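Local coordinates for tail spike protein gp49 (Pseudomonas phage LKA1, PDB 4RU4) that probably cleaves the O-specific polysaccharide of its Pseudomonas host as a lyase, serving as the phage's trimeric tailspike during entry, at residues I208-V214 with V233-T239; I256-S262 with A283-Y289; G268-I274 with A290-A296. All coordinates share one frame. Residue numbers count along the deposited sequence, not the author numbering.

Contact 1: residues I208-V214 with V233-T239. With EDO (1,2-ethanediol), chain S.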
loop_
_atom_site.group_PDB
_atom_site.type_symbol
_atom_site.label_atom_id
_atom_site.label_comp_id
_atom_site.label_asym_id
_atom_site.label_seq_id
_atom_site.Cartn_x
_atom_site.Cartn_y
_atom_site.Cartn_z
ATOM N N ILE B 208 10.422 22.896 -11.728
ATOM C CA ILE B 208 11.858 22.813 -11.537
ATOM C C ILE B 208 12.209 21.356 -11.765
ATOM O O ILE B 208 11.627 20.464 -11.141
ATOM C CB ILE B 208 12.251 23.242 -10.101
ATOM C CG1 ILE B 208 11.590 24.577 -9.731
ATOM C CG2 ILE B 208 13.780 23.296 -9.931
ATOM C CD1 ILE B 208 11.931 25.723 -10.652
ATOM N N ALA B 209 13.132 21.095 -12.675
ATOM C CA ALA B 209 13.518 19.710 -12.918
ATOM C C ALA B 209 14.964 19.520 -13.329
ATOM O O ALA B 209 15.558 20.392 -13.962
ATOM C CB ALA B 209 12.575 19.073 -13.957
ATOM N N SER B 210 15.520 18.376 -12.943
ATOM C CA SER B 210 16.742 17.875 -13.562
ATOM C C SER B 210 17.889 18.835 -13.417
ATOM O O SER B 210 18.566 19.155 -14.415
ATOM C CB SER B 210 16.469 17.616 -15.036
ATOM O OG SER B 210 15.586 16.520 -15.173
ATOM N N ILE B 211 18.086 19.308 -12.185
ATOM C CA ILE B 211 19.210 20.168 -11.835
ATOM C C ILE B 211 19.738 19.691 -10.478
ATOM O O ILE B 211 19.092 18.894 -9.778
ATOM C CB ILE B 211 18.814 21.662 -11.735
ATOM C CG1 ILE B 211 17.707 21.861 -10.683
ATOM C CG2 ILE B 211 18.392 22.229 -13.100
ATOM C CD1 ILE B 211 17.569 23.288 -10.142
ATOM N N GLN B 212 20.921 20.157 -10.137
ATOM C CA GLN B 212 21.478 19.959 -8.805
ATOM C C GLN B 212 21.789 21.317 -8.170
ATOM O O GLN B 212 22.416 22.180 -8.790
ATOM C CB GLN B 212 22.728 19.080 -8.857
ATOM C CG GLN B 212 23.497 19.020 -7.513
ATOM C CD GLN B 212 24.547 17.916 -7.449
ATOM O OE1 GLN B 212 24.967 17.542 -6.361
ATOM N NE2 GLN B 212 24.985 17.399 -8.611
ATOM N N ILE B 213 21.302 21.514 -6.955
ATOM C CA ILE B 213 21.647 22.697 -6.175
ATOM C C ILE B 213 22.641 22.239 -5.113
ATOM O O ILE B 213 22.322 21.352 -4.318
ATOM C CB ILE B 213 20.391 23.265 -5.504
ATOM C CG1 ILE B 213 19.514 23.929 -6.555
ATOM C CG2 ILE B 213 20.755 24.273 -4.368
ATOM C CD1 ILE B 213 18.157 24.273 -6.023
ATOM N N VAL B 214 23.857 22.794 -5.114
ATOM C CA VAL B 214 24.771 22.531 -3.999
ATOM C C VAL B 214 24.758 23.784 -3.154
ATOM O O VAL B 214 25.503 24.741 -3.432
ATOM C CB VAL B 214 26.177 22.209 -4.472
ATOM C CG1 VAL B 214 27.101 21.901 -3.268
ATOM C CG2 VAL B 214 26.129 21.027 -5.455
ATOM N N VAL B 233 8.294 19.810 -8.732
ATOM C CA VAL B 233 9.758 19.652 -8.601
ATOM C C VAL B 233 10.047 18.185 -8.905
ATOM O O VAL B 233 9.439 17.292 -8.291
ATOM C CB VAL B 233 10.253 20.000 -7.181
ATOM C CG1 VAL B 233 11.786 19.787 -7.064
ATOM C CG2 VAL B 233 9.878 21.446 -6.808
ATOM N N ASP B 234 10.919 17.909 -9.874
ATOM C CA ASP B 234 11.101 16.527 -10.309
ATOM C C ASP B 234 12.560 16.300 -10.668
ATOM O O ASP B 234 13.198 17.180 -11.260
ATOM C CB ASP B 234 10.209 16.226 -11.519
ATOM C CG ASP B 234 10.396 14.808 -12.043
ATOM O OD1 ASP B 234 10.273 13.844 -11.252
ATOM O OD2 ASP B 234 10.703 14.659 -13.244
ATOM N N ASP B 235 13.090 15.154 -10.258
ATOM C CA ASP B 235 14.426 14.747 -10.666
ATOM C C ASP B 235 15.467 15.796 -10.236
ATOM O O ASP B 235 16.366 16.124 -10.995
ATOM C CB ASP B 235 14.409 14.534 -12.197
ATOM C CG ASP B 235 15.685 13.924 -12.731
ATOM O OD1 ASP B 235 16.322 13.136 -11.997
ATOM O OD2 ASP B 235 16.042 14.233 -13.902
ATOM N N VAL B 236 15.356 16.332 -9.020
ATOM C CA VAL B 236 16.366 17.281 -8.565
ATOM C C VAL B 236 17.251 16.672 -7.495
ATOM O O VAL B 236 16.842 15.763 -6.763
ATOM C CB VAL B 236 15.815 18.652 -8.066
ATOM C CG1 VAL B 236 14.930 19.320 -9.139
ATOM C CG2 VAL B 236 15.094 18.505 -6.733
ATOM N N THR B 237 18.466 17.183 -7.413
ATOM C CA THR B 237 19.356 16.830 -6.327
ATOM C C THR B 237 19.633 18.102 -5.526
ATOM O O THR B 237 20.001 19.107 -6.097
ATOM C CB THR B 237 20.666 16.219 -6.862
ATOM O OG1 THR B 237 20.353 15.040 -7.611
ATOM C CG2 THR B 237 21.588 15.821 -5.699
ATOM N N VAL B 238 19.415 18.082 -4.214
ATOM C CA VAL B 238 19.672 19.287 -3.427
ATOM C C VAL B 238 20.498 18.926 -2.209
ATOM O O VAL B 238 20.154 17.996 -1.487
ATOM C CB VAL B 238 18.356 19.937 -2.956
ATOM C CG1 VAL B 238 18.649 21.215 -2.155
ATOM C CG2 VAL B 238 17.417 20.240 -4.169
ATOM N N THR B 239 21.583 19.648 -1.974
ATOM C CA THR B 239 22.296 19.511 -0.715
ATOM C C THR B 239 22.404 20.884 -0.087
ATOM O O THR B 239 22.373 21.907 -0.785
ATOM C CB THR B 239 23.715 18.911 -0.880
ATOM O OG1 THR B 239 24.556 19.836 -1.593
ATOM C CG2 THR B 239 23.642 17.572 -1.603
HETATM C C1 EDO S . 17.637 12.624 -7.948
HETATM O O1 EDO S . 16.920 11.394 -8.075
HETATM C C2 EDO S . 18.713 12.695 -9.012
HETATM O O2 EDO S . 18.133 12.302 -10.246
HETATM O O HOH W 1 19.888 16.089 -10.136
#
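Segments 208-214 and 233-239 run parallel and in register: the axes of strands 212-214 and 237-239 approach to 4.7 Å at 6°, with Gln212 CA 4.5 Å from Thr237 CA. The backbone hydrogen bonds include Asp234 N to Ile208 O (2.9 Å), Ser210 N to Asp234 O (3.1 Å), Thr237 N to Ile211 O (3.0 Å) and Ile213 N to Thr237 O (2.9 Å). Midway, Ser210 and Asp235 both have positive phi (59°), so the two strands bend together and the pairing carries on past the corner. There Ser210 OG donates to Asp235 OD2 (2.7 Å), while Asp235 OD1 accepts from O2 of a 1,2-ethanediol (2.7 Å). Inside, Ile211 CG1 meets Val236 CG1 at 4.1 Å, and Ile213 CB meets Val238 CG1 at 4.3 Å. On the face of Gln212 and Thr237 a water donates to Ile211 O (2.9 Å) and hydrogen-bonds Thr237 OG1 (2.8 Å). Asp234 OD1 accepts hydrogen bonds from Asn258 ND2 and Thr257 OG1 of the following coil. An aliphatic row within and a polar corner mark successive rungs of a right-handed parallel beta-helix, consistent with the pectin lyase-like family.

Contact 2: residues I256-S262 with A283-Y289. With NA (sodium ion), chain Y; EDO (1,2-ethanediol), chain T; EDO (1,2-ethanediol), chain S.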
loop_
_atom_site.group_PDB
_atom_site.type_symbol
_atom_site.label_atom_id
_atom_site.label_comp_id
_atom_site.label_asym_id
_atom_site.label_seq_id
_atom_site.Cartn_x
_atom_site.Cartn_y
_atom_site.Cartn_z
ATOM N N ILE B 256 6.721 16.989 -5.171
ATOM C CA ILE B 256 8.136 16.750 -5.439
ATOM C C ILE B 256 8.325 15.258 -5.669
ATOM O O ILE B 256 7.889 14.439 -4.845
ATOM C CB ILE B 256 9.062 17.241 -4.339
ATOM C CG1 ILE B 256 10.523 16.850 -4.660
ATOM C CG2 ILE B 256 8.669 16.682 -2.943
ATOM C CD1 ILE B 256 11.538 17.707 -3.896
ATOM N N THR B 257 8.962 14.903 -6.783
ATOM C CA THR B 257 9.054 13.486 -7.185
ATOM C C THR B 257 10.486 13.120 -7.610
ATOM O O THR B 257 11.227 13.966 -8.135
ATOM C CB THR B 257 8.112 13.191 -8.372
ATOM O OG1 THR B 257 8.327 14.184 -9.399
ATOM C CG2 THR B 257 6.638 13.244 -7.918
ATOM N N ASN B 258 10.867 11.857 -7.410
ATOM C CA ASN B 258 12.126 11.351 -7.999
ATOM C C ASN B 258 13.384 12.180 -7.650
ATOM O O ASN B 258 14.318 12.309 -8.462
ATOM C CB ASN B 258 11.952 11.265 -9.514
ATOM C CG ASN B 258 10.602 10.652 -9.909
ATOM O OD1 ASN B 258 10.229 9.600 -9.393
ATOM N ND2 ASN B 258 9.854 11.327 -10.804
ATOM N N SER B 259 13.419 12.725 -6.435
ATOM C CA SER B 259 14.460 13.683 -6.060
ATOM C C SER B 259 15.303 13.189 -4.887
ATOM O O SER B 259 14.838 12.389 -4.079
ATOM C CB SER B 259 13.831 15.058 -5.751
ATOM O OG SER B 259 13.140 15.506 -6.908
ATOM N N ASN B 260 16.534 13.671 -4.803
ATOM C CA ASN B 260 17.424 13.321 -3.699
ATOM C C ASN B 260 17.751 14.597 -2.950
ATOM O O ASN B 260 18.403 15.477 -3.483
ATOM C CB ASN B 260 18.711 12.643 -4.189
ATOM C CG ASN B 260 18.494 11.158 -4.524
ATOM O OD1 ASN B 260 17.393 10.763 -4.901
ATOM N ND2 ASN B 260 19.528 10.339 -4.355
ATOM N N ILE B 261 17.299 14.670 -1.708
ATOM C CA ILE B 261 17.433 15.872 -0.913
ATOM C C ILE B 261 18.226 15.544 0.345
ATOM O O ILE B 261 17.895 14.589 1.074
ATOM C CB ILE B 261 16.059 16.407 -0.461
ATOM C CG1 ILE B 261 15.062 16.489 -1.643
ATOM C CG2 ILE B 261 16.251 17.774 0.236
ATOM C CD1 ILE B 261 15.566 17.354 -2.821
ATOM N N SER B 262 19.274 16.320 0.616
ATOM C CA SER B 262 20.119 16.060 1.790
ATOM C C SER B 262 20.449 17.354 2.519
ATOM O O SER B 262 21.191 18.186 1.995
ATOM C CB SER B 262 21.425 15.360 1.371
ATOM O OG SER B 262 22.265 15.106 2.490
ATOM N N ALA B 283 5.109 14.092 -1.562
ATOM C CA ALA B 283 6.438 13.671 -2.030
ATOM C C ALA B 283 6.379 12.217 -2.457
ATOM O O ALA B 283 5.757 11.396 -1.797
ATOM C CB ALA B 283 7.469 13.830 -0.909
ATOM N N ASP B 284 7.067 11.882 -3.546
ATOM C CA ASP B 284 6.935 10.562 -4.113
ATOM C C ASP B 284 8.277 10.135 -4.683
ATOM O O ASP B 284 8.909 10.881 -5.469
ATOM C CB ASP B 284 5.877 10.539 -5.226
ATOM C CG ASP B 284 5.417 9.131 -5.566
ATOM O OD1 ASP B 284 6.258 8.234 -5.703
ATOM O OD2 ASP B 284 4.190 8.901 -5.680
ATOM N N ASN B 285 8.681 8.938 -4.277
ATOM C CA ASN B 285 9.897 8.323 -4.798
ATOM C C ASN B 285 11.131 9.184 -4.544
ATOM O O ASN B 285 11.974 9.331 -5.429
ATOM C CB ASN B 285 9.766 8.060 -6.290
ATOM C CG ASN B 285 10.739 7.007 -6.760
ATOM O OD1 ASN B 285 11.128 6.126 -5.985
ATOM N ND2 ASN B 285 11.162 7.097 -8.012
ATOM N N CYS B 286 11.230 9.756 -3.344
ATOM C CA CYS B 286 12.384 10.574 -2.982
ATOM C C CYS B 286 13.286 9.887 -1.965
ATOM O O CYS B 286 12.790 9.168 -1.077
ATOM C CB CYS B 286 11.930 11.909 -2.388
ATOM S SG CYS B 286 11.104 13.002 -3.584
ATOM N N LYS B 287 14.595 10.135 -2.079
ATOM C CA LYS B 287 15.566 9.698 -1.061
ATOM C C LYS B 287 15.986 10.939 -0.301
ATOM O O LYS B 287 16.441 11.922 -0.911
ATOM C CB LYS B 287 16.785 9.003 -1.712
ATOM C CG LYS B 287 17.863 8.528 -0.705
ATOM C CD LYS B 287 18.854 7.518 -1.353
ATOM C CE LYS B 287 20.019 7.188 -0.378
ATOM N NZ LYS B 287 20.980 8.336 -0.328
ATOM N N VAL B 288 15.775 10.943 1.020
ATOM C CA VAL B 288 15.922 12.166 1.781
ATOM C C VAL B 288 16.713 11.940 3.080
ATOM O O VAL B 288 16.500 10.938 3.800
ATOM C CB VAL B 288 14.532 12.785 2.109
ATOM C CG1 VAL B 288 14.694 14.159 2.750
ATOM C CG2 VAL B 288 13.639 12.868 0.849
ATOM N N TYR B 289 17.644 12.849 3.355
ATOM C CA TYR B 289 18.318 12.928 4.654
ATOM C C TYR B 289 18.200 14.347 5.187
ATOM O O TYR B 289 18.355 15.294 4.430
ATOM C CB TYR B 289 19.826 12.590 4.567
ATOM C CG TYR B 289 20.517 12.906 5.869
ATOM C CD1 TYR B 289 20.454 12.024 6.956
ATOM C CD2 TYR B 289 21.166 14.134 6.053
ATOM C CE1 TYR B 289 21.059 12.330 8.157
ATOM C CE2 TYR B 289 21.756 14.457 7.259
ATOM C CZ TYR B 289 21.689 13.560 8.311
ATOM O OH TYR B 289 22.300 13.901 9.503
HETATM NA NA NA Y . 25.173 15.461 1.905
HETATM C C1 EDO T . 19.672 11.820 -0.247
HETATM O O1 EDO T . 20.435 11.020 -1.166
HETATM C C2 EDO T . 20.347 11.787 1.114
HETATM O O2 EDO T . 20.393 10.467 1.673
HETATM C C1 EDO S . 17.637 12.624 -7.948
HETATM O O1 EDO S . 16.920 11.394 -8.075
HETATM C C2 EDO S . 18.713 12.695 -9.012
HETATM O O2 EDO S . 18.133 12.302 -10.246
HETATM O O HOH W 2 7.224 9.523 -8.537
HETATM O O HOH W 3 14.888 9.606 -5.765
HETATM O O HOH W 4 26.803 17.442 1.065
#
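Ile256, Ile261, Ala283, Cys286 and Val288 form the apolar centre: Ile256 CG2 lies 3.7 Å from Ala283 CB, Ile256 CG1 4.0 Å from Cys286 SG, and Ile261 CB 4.2 Å from Val288 CG1. These side chains project from one face of a parallel ladder of backbone hydrogen bonds, including Asp284 N to Ile256 O (3.0 Å) and Tyr289 N to Ile261 O (2.9 Å); the axes of strands 260-262 and 287-289 approach to 4.7 Å, with their directions 3° apart. At the corner Asn285 ND2 donates to Asn258 OD1 (3.0 Å), an asparagine-ladder rung, while Asn258 ND2 is hydrogen-bonded to Asp234 OD1 of the preceding coil. Farther out, Lys287 NZ forms a salt bridge with Glu172 and Tyr289 a cation-pi contact with Arg184, both of the second subunit, and Ser262 OG binds a sodium ion at 3.0 Å. In the sheet, strands 254-257 and 260-263 are flanked by 232-234 and 237-240, 281-284 and 287-290 by 312-314 and 317-320, and Ile273 of strand 271-276 covers the apolar side.

Contact 3: residues G268-I274 with A290-A296. With EDO (1,2-ethanediol), chain U.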
loop_
_atom_site.group_PDB
_atom_site.type_symbol
_atom_site.label_atom_id
_atom_site.label_comp_id
_atom_site.label_asym_id
_atom_site.label_seq_id
_atom_site.Cartn_x
_atom_site.Cartn_y
_atom_site.Cartn_z
ATOM N N GLY B 268 19.553 24.268 13.437
ATOM C CA GLY B 268 18.204 24.779 13.611
ATOM C C GLY B 268 17.187 23.667 13.412
ATOM O O GLY B 268 17.436 22.524 13.765
ATOM N N ASP B 269 16.053 23.994 12.804
ATOM C CA ASP B 269 15.016 23.008 12.584
ATOM C C ASP B 269 15.436 21.908 11.605
ATOM O O ASP B 269 14.942 20.809 11.697
ATOM C CB ASP B 269 13.746 23.684 12.092
ATOM C CG ASP B 269 13.075 24.519 13.172
ATOM O OD1 ASP B 269 13.364 24.310 14.377
ATOM O OD2 ASP B 269 12.243 25.368 12.805
ATOM N N ASP B 270 16.310 22.238 10.663
ATOM C CA ASP B 270 17.030 21.257 9.856
ATOM C C ASP B 270 16.134 20.188 9.197
ATOM O O ASP B 270 16.224 18.985 9.526
ATOM C CB ASP B 270 18.166 20.640 10.690
ATOM C CG ASP B 270 19.184 21.702 11.170
ATOM O OD1 ASP B 270 19.036 22.895 10.797
ATOM O OD2 ASP B 270 20.142 21.354 11.904
ATOM N N TYR B 271 15.279 20.662 8.285
ATOM C CA TYR B 271 14.371 19.835 7.490
ATOM C C TYR B 271 14.949 19.446 6.134
ATOM O O TYR B 271 15.736 20.182 5.549
ATOM C CB TYR B 271 13.091 20.601 7.178
ATOM C CG TYR B 271 12.370 21.195 8.353
ATOM C CD1 TYR B 271 11.788 20.382 9.301
ATOM C CD2 TYR B 271 12.239 22.576 8.495
ATOM C CE1 TYR B 271 11.090 20.908 10.389
ATOM C CE2 TYR B 271 11.542 23.117 9.584
ATOM C CZ TYR B 271 10.971 22.263 10.527
ATOM O OH TYR B 271 10.278 22.746 11.615
ATOM N N GLY B 272 14.501 18.311 5.611
ATOM C CA GLY B 272 14.871 17.914 4.248
ATOM C C GLY B 272 13.876 18.574 3.297
ATOM O O GLY B 272 14.208 19.529 2.614
ATOM N N ILE B 273 12.650 18.044 3.267
ATOM C CA ILE B 273 11.520 18.656 2.553
ATOM C C ILE B 273 10.468 19.028 3.591
ATOM O O ILE B 273 10.092 18.193 4.427
ATOM C CB ILE B 273 10.864 17.644 1.582
ATOM C CG1 ILE B 273 11.893 17.076 0.620
ATOM C CG2 ILE B 273 9.731 18.295 0.771
ATOM C CD1 ILE B 273 11.458 15.705 -0.063
ATOM N N ILE B 274 9.997 20.270 3.562
ATOM C CA ILE B 274 8.940 20.671 4.471
ATOM C C ILE B 274 7.760 21.278 3.718
ATOM O O ILE B 274 7.923 22.114 2.798
ATOM C CB ILE B 274 9.423 21.612 5.616
ATOM C CG1 ILE B 274 8.206 22.102 6.423
ATOM C CG2 ILE B 274 10.246 22.790 5.057
ATOM C CD1 ILE B 274 8.486 22.476 7.814
ATOM N N ALA B 290 17.949 14.493 6.483
ATOM C CA ALA B 290 18.156 15.782 7.157
ATOM C C ALA B 290 18.526 15.496 8.605
ATOM O O ALA B 290 18.123 14.478 9.137
ATOM C CB ALA B 290 16.919 16.664 7.077
ATOM N N ARG B 291 19.309 16.375 9.227
ATOM C CA ARG B 291 19.746 16.160 10.599
ATOM C C ARG B 291 18.541 15.888 11.493
ATOM O O ARG B 291 18.550 14.923 12.226
ATOM C CB ARG B 291 20.560 17.353 11.140
ATOM C CG ARG B 291 21.177 17.068 12.511
ATOM C CD ARG B 291 21.919 18.275 13.114
ATOM N NE ARG B 291 20.984 19.339 13.496
ATOM C CZ ARG B 291 20.369 19.436 14.677
ATOM N NH1 ARG B 291 20.579 18.531 15.643
ATOM N NH2 ARG B 291 19.533 20.449 14.890
ATOM N N ARG B 292 17.491 16.705 11.400
ATOM C CA ARG B 292 16.331 16.503 12.285
ATOM C C ARG B 292 15.144 15.751 11.649
ATOM O O ARG B 292 14.856 14.615 12.031
ATOM C CB ARG B 292 15.875 17.814 12.924
ATOM C CG ARG B 292 16.861 18.256 14.030
ATOM C CD ARG B 292 16.384 19.462 14.792
ATOM N NE ARG B 292 15.257 19.160 15.670
ATOM C CZ ARG B 292 13.986 19.458 15.398
ATOM N NH1 ARG B 292 13.635 20.056 14.232
ATOM N NH2 ARG B 292 13.052 19.138 16.302
ATOM N N HIS B 293 14.470 16.371 10.683
ATOM C CA HIS B 293 13.313 15.738 10.062
ATOM C C HIS B 293 13.512 15.647 8.567
ATOM O O HIS B 293 13.572 16.664 7.909
ATOM C CB HIS B 293 12.068 16.564 10.302
ATOM C CG HIS B 293 11.780 16.814 11.745
ATOM N ND1 HIS B 293 11.985 15.859 12.723
ATOM C CD2 HIS B 293 11.316 17.918 12.379
ATOM C CE1 HIS B 293 11.625 16.357 13.893
ATOM N NE2 HIS B 293 11.235 17.610 13.713
ATOM N N ALA B 294 13.612 14.439 8.037
ATOM C CA ALA B 294 13.827 14.278 6.597
ATOM C C ALA B 294 12.680 14.922 5.826
ATOM O O ALA B 294 12.889 15.661 4.872
ATOM C CB ALA B 294 13.949 12.783 6.231
ATOM N N ILE B 295 11.459 14.577 6.201
ATOM C CA ILE B 295 10.287 15.254 5.670
ATOM C C ILE B 295 9.502 15.749 6.874
ATOM O O ILE B 295 9.440 15.069 7.923
ATOM C CB ILE B 295 9.429 14.327 4.773
ATOM C CG1 ILE B 295 10.251 13.852 3.559
ATOM C CG2 ILE B 295 8.127 15.022 4.343
ATOM C CD1 ILE B 295 9.429 12.992 2.549
ATOM N N ALA B 296 8.924 16.942 6.745
ATOM C CA ALA B 296 8.153 17.526 7.828
ATOM C C ALA B 296 6.962 18.258 7.253
ATOM O O ALA B 296 6.911 18.519 6.050
ATOM C CB ALA B 296 9.008 18.487 8.619
HETATM C C1 EDO U . 5.662 24.539 12.258
HETATM O O1 EDO U . 5.565 25.253 13.492
HETATM C C2 EDO U . 7.043 24.786 11.665
HETATM O O2 EDO U . 7.242 23.967 10.520
HETATM O O HOH W 5 10.600 21.049 13.804
#
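Gly268 O opens the contact, accepting a weak hydrogen bond from Arg291 NH2 (3.2 Å). Next, Arg292 NH1 donates to Asp269 O at 2.9 Å. Asp270 works at both ends: Arg291 NE lies 2.7 Å from Asp270 OD2 in a salt bridge, and Arg292 N donates to Asp270 O (3.2 Å). The Tyr271 ring meets the His293 ring rim to rim, centroids 5.9 Å apart, and Tyr271 CD1 touches Ala296 CB at 3.4 Å; His293 ND1 is itself bound to His327 O. Gly272 N donates to His293 O (3.0 Å), and an ideal CB here would come 2.3 Å from Ala294 O, so glycine suits this corner. Beyond it Ile273 N binds Ala294 O (2.9 Å), Ala296 N binds Ile273 O (2.9 Å), and Ile274 CD1 rests 4.1 Å from Ala296 CB. Charged, carbonyl-directed pairing thus gives way to parallel backbone pairing that bends at Gly272-Ile273 and Ala294-Ile295, joining successive coils of the beta-helix where both turn the corner into the next sheet.

How the contacts relate
From the N terminus, contact 1 closes first: after 208-214 the chain makes one circuit and returns at 233-239 to lie beside it. Contact 2 opens one coil later, with 256-262 adding to the same sheet, and Asp234 OD1 reaches Asn258 ND2 (2.6 Å) and Thr257 OG1 (2.7 Å) between the two. Before 283-289 completes contact 2, segment 268-274 begins contact 3, which ends at 290-296; contacts 2 and 3 therefore cross, whereas contact 1 precedes both. Contact 3 joins the same two coils as contact 2 farther round, at the turn into strands 271-276 and 296-298. The two meet across the interior, where Val288 CG2 lies 3.7 Å from Ile273 CD1.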